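PDB 3EO8: BluB-like flavoprotein from Clostridium difficile 630, which probably acts as an FMN-dependent oxidoreductase of the nitroreductase family, binding flavin mononucleotide between the two subunits of its assembly. Local coordinates for residues Glu58-Ala61 with Asp62-Lys66; Tyr117-Glu120 with Leu121-Ala124. One frame throughout, in Å; residues are numbered along the deposited sequence.

Contact 1: residues Glu58-Ala61 with Asp62-Lys66; sequences EKIA and DVITK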
# COMPACT_ATOMS: atom_id res chain seq x y z
N GLU A 58 26.01 2.65 7.23
CA GLU A 58 26.62 3.98 7.22
C GLU A 58 26.87 4.42 5.79
O GLU A 58 26.75 5.61 5.47
CB GLU A 58 27.95 3.98 7.97
CG GLU A 58 27.80 3.65 9.45
CD GLU A 58 27.26 4.80 10.28
OE1 GLU A 58 27.15 5.93 9.73
OE2 GLU A 58 26.96 4.58 11.49
N LYS A 59 27.27 3.48 4.93
CA LYS A 59 27.47 3.80 3.53
C LYS A 59 26.19 4.28 2.86
O LYS A 59 26.22 5.17 2.03
CB LYS A 59 28.08 2.59 2.79
CG LYS A 59 29.57 2.44 3.07
CD LYS A 59 30.15 1.15 2.52
CE LYS A 59 31.66 1.03 2.80
NZ LYS A 59 31.92 0.54 4.19
N ILE A 60 25.07 3.69 3.24
CA ILE A 60 23.76 4.05 2.67
C ILE A 60 23.43 5.48 3.14
O ILE A 60 22.98 6.32 2.39
CB ILE A 60 22.71 2.99 3.06
CG1 ILE A 60 22.96 1.69 2.26
CG2 ILE A 60 21.28 3.48 2.81
CD1 ILE A 60 22.22 0.49 2.82
N ALA A 61 23.71 5.74 4.40
CA ALA A 61 23.46 7.07 4.98
C ALA A 61 24.25 8.13 4.24
O ALA A 61 23.72 9.18 3.85
CB ALA A 61 23.78 7.04 6.49
N ASP A 62 25.51 7.83 3.96
CA ASP A 62 26.36 8.79 3.27
C ASP A 62 25.86 9.13 1.87
O ASP A 62 25.99 10.28 1.45
CB ASP A 62 27.80 8.29 3.21
CG ASP A 62 28.49 8.27 4.57
OD1 ASP A 62 28.05 8.98 5.51
OD2 ASP A 62 29.52 7.60 4.67
N VAL A 63 25.30 8.16 1.12
CA VAL A 63 24.78 8.51 -0.23
C VAL A 63 23.47 9.29 -0.13
O VAL A 63 23.17 10.14 -0.99
CB VAL A 63 24.61 7.29 -1.22
CG1 VAL A 63 25.95 6.62 -1.52
CG2 VAL A 63 23.53 6.32 -0.74
N ILE A 64 22.70 9.04 0.93
CA ILE A 64 21.49 9.83 1.18
C ILE A 64 21.90 11.28 1.47
O ILE A 64 21.41 12.25 0.84
CB ILE A 64 20.68 9.25 2.34
CG1 ILE A 64 20.09 7.88 1.96
CG2 ILE A 64 19.55 10.27 2.77
CD1 ILE A 64 19.49 7.03 3.18
N THR A 65 22.87 11.44 2.35
CA THR A 65 23.42 12.77 2.67
C THR A 65 23.98 13.50 1.45
O THR A 65 23.68 14.70 1.21
CB THR A 65 24.48 12.64 3.77
OG1 THR A 65 23.85 12.14 4.95
CG2 THR A 65 25.15 14.00 4.03
N LYS A 66 24.74 12.79 0.63
CA LYS A 66 25.37 13.41 -0.52
C LYS A 66 24.32 13.90 -1.50
O LYS A 66 24.41 14.99 -2.04
CB LYS A 66 26.30 12.40 -1.18
CG LYS A 66 27.10 12.94 -2.33
CD LYS A 66 27.99 11.89 -2.89
CE LYS A 66 28.82 12.43 -4.05
NZ LYS A 66 29.89 11.44 -4.37
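I60 and I64 meet one turn apart in the alpha-helix 54-75, where E58-A61 hands its carbonyls to the amides of D62-T65 in the i to i+4 pattern. The backbone bonds are uneven. D62 N reaches E58 O at 3.0 Å and I64 N reaches I60 O at 3.1 Å, whereas V63 N lies farther from K59 O, at 3.3 Å, and adds a weak bond to I60 O. T65 N makes the shortest and straightest of them, 2.8 Å to A61 O with an N-H...O angle of 172°.

Apolar contact runs along the inner side of the helix. I64 CD1 lies 4.0 Å from I60 CG2, and the two side chains slant across each other. Both isoleucines place CG1 beside their own backbone N; for I64 (chi1 -67°) this lays CG1 and CD1 back over the I60 carbonyl, while the I60 branch that does the touching, CG2, stands anti to its nitrogen. These residues are buried: I60 packs on Y97 and on I173 of helix 170-181, A61 also rests on Y97, and the side chain of I64 is about 9 Å from a bound FMN. On the flank, V63 packs on V176 of the same helix 170-181.

Polar side chains occupy the outer side. The carboxylates of E58 and D62, one turn apart, keep 5.3 Å between E58 OE1 and D62 OD1, a like-charged pair that would probably repel mildly. K59 turns away from D62-K66 and forms a salt bridge with D55. T65 folds its hydroxyl back along the helix, bringing OG1 to 3.2 Å from A61 O.

Contact 2: residues Tyr117-Glu120 with Leu121-Ala124; sequences YELE and LIDA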
# COMPACT_ATOMS: atom_id res chain seq x y z
N TYR A 117 -3.19 -3.34 -20.17
CA TYR A 117 -2.96 -3.99 -21.46
C TYR A 117 -4.16 -3.86 -22.41
O TYR A 117 -4.01 -3.80 -23.63
CB TYR A 117 -2.52 -5.43 -21.24
CG TYR A 117 -1.18 -5.50 -20.55
CD1 TYR A 117 -0.02 -5.11 -21.20
CD2 TYR A 117 -1.07 -5.94 -19.23
CE1 TYR A 117 1.23 -5.17 -20.56
CE2 TYR A 117 0.17 -5.99 -18.58
CZ TYR A 117 1.30 -5.60 -19.25
OH TYR A 117 2.53 -5.67 -18.62
N GLU A 118 -5.35 -3.84 -21.84
CA GLU A 118 -6.57 -3.65 -22.61
C GLU A 118 -6.58 -2.28 -23.29
O GLU A 118 -6.86 -2.17 -24.47
CB GLU A 118 -7.77 -3.83 -21.69
CG GLU A 118 -7.90 -5.27 -21.12
CD GLU A 118 -7.14 -5.54 -19.82
OE1 GLU A 118 -6.47 -4.64 -19.28
OE2 GLU A 118 -7.26 -6.69 -19.31
N LEU A 119 -6.22 -1.22 -22.55
CA LEU A 119 -6.17 0.11 -23.11
C LEU A 119 -5.02 0.29 -24.10
O LEU A 119 -5.21 0.94 -25.12
CB LEU A 119 -6.10 1.16 -22.00
CG LEU A 119 -7.40 1.35 -21.22
CD1 LEU A 119 -7.15 2.23 -20.01
CD2 LEU A 119 -8.47 1.96 -22.11
N GLU A 120 -3.86 -0.29 -23.80
CA GLU A 120 -2.73 -0.32 -24.74
C GLU A 120 -3.10 -1.00 -26.04
O GLU A 120 -2.69 -0.57 -27.12
CB GLU A 120 -1.55 -1.11 -24.17
CG GLU A 120 -0.95 -0.57 -22.91
CD GLU A 120 0.46 -0.09 -23.10
OE1 GLU A 120 1.31 -0.95 -23.52
OE2 GLU A 120 0.72 1.11 -22.81
N LEU A 121 -3.88 -2.07 -25.96
CA LEU A 121 -4.23 -2.84 -27.14
C LEU A 121 -4.94 -1.96 -28.15
O LEU A 121 -4.76 -2.12 -29.33
CB LEU A 121 -5.15 -4.02 -26.78
CG LEU A 121 -5.51 -4.98 -27.93
CD1 LEU A 121 -4.26 -5.66 -28.48
CD2 LEU A 121 -6.55 -6.00 -27.47
N ILE A 122 -5.76 -1.04 -27.64
CA ILE A 122 -6.63 -0.18 -28.46
C ILE A 122 -6.05 1.22 -28.62
O ILE A 122 -6.75 2.14 -29.06
CB ILE A 122 -8.10 -0.10 -27.89
CG1 ILE A 122 -8.17 0.49 -26.48
CG2 ILE A 122 -8.72 -1.49 -27.85
CD1 ILE A 122 -9.60 0.73 -26.01
N ASP A 123 -4.76 1.36 -28.32
CA ASP A 123 -4.03 2.62 -28.47
C ASP A 123 -4.73 3.77 -27.77
O ASP A 123 -4.89 4.84 -28.33
CB ASP A 123 -3.80 2.94 -29.96
CG ASP A 123 -2.94 1.90 -30.64
OD1 ASP A 123 -1.96 1.43 -30.03
OD2 ASP A 123 -3.25 1.54 -31.80
N ALA A 124 -5.17 3.53 -26.54
CA ALA A 124 -5.78 4.58 -25.73
C ALA A 124 -4.72 5.62 -25.42
O ALA A 124 -3.54 5.29 -25.33
CB ALA A 124 -6.31 3.99 -24.40
O HOH W 1 -0.63 1.32 -27.65
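I122 holds CG1 between its own backbone N and carbonyl carbon (chi1 61°), which swings the branch back over the preceding turn and sets CG1 3.3 Å from L119 O. The backbone sets L119 CB beside the methyl of A124, 3.7 Å from A124 CB, and the two L119 torsions (chi1 -72°, chi2 170°) bring CD2 to the same methyl. More loosely, the branch ends L119 CD2 and I122 CD1 approach each other, so L119 has apolar neighbours from two residues of the turn.

The last regular helical bond here joins L121 N to Y117 O at 2.9 Å; beyond it the chain closes in a Schellman motif, the C-terminal cap of helix 116-121. D123, with positive phi, is the C-prime residue at which the helix ends. A124 N then reaches back to L119 O at 3.0 Å, and D123 N bonds to E120 O at 3.1 Å from above the carbonyl plane. I122 N makes a weak additional bond to L119 O. The contact between the L119 and A124 side chains is the apolar pairing that accompanies this cap.

E120 O also has a water beside it, 2.8 Å away, and the same water lies 2.7 Å from D123 OD1, lodged between carbonyl and carboxylate. L119 and E120 pack on I129 of helix 126-133. On another face L121 rests on V78 of the second subunit and I122 on E74 of that subunit, while E118, its OE1 hydrogen-bonded to G115 N, lies against F86 of the second subunit.

In the fold
Along the chain, contact 1 comes first, within the long helix 54-75 that follows strand 47-51; contact 2 follows after helix 80-93 and strand 102-108, at the end of the short helix 116-121. Each joins adjacent residues, so neither closes a long loop, and they lie in series without nesting or crossing. The centres of contact 1 and contact 2 are about 42 Å apart, and the two do not touch. Contact 1 belongs to the body of the domain, where its helix packs on helix 170-181. Contact 2 leads the chain on to helix 126-133, on an excursion that reaches the second subunit's own copy of helix 54-75.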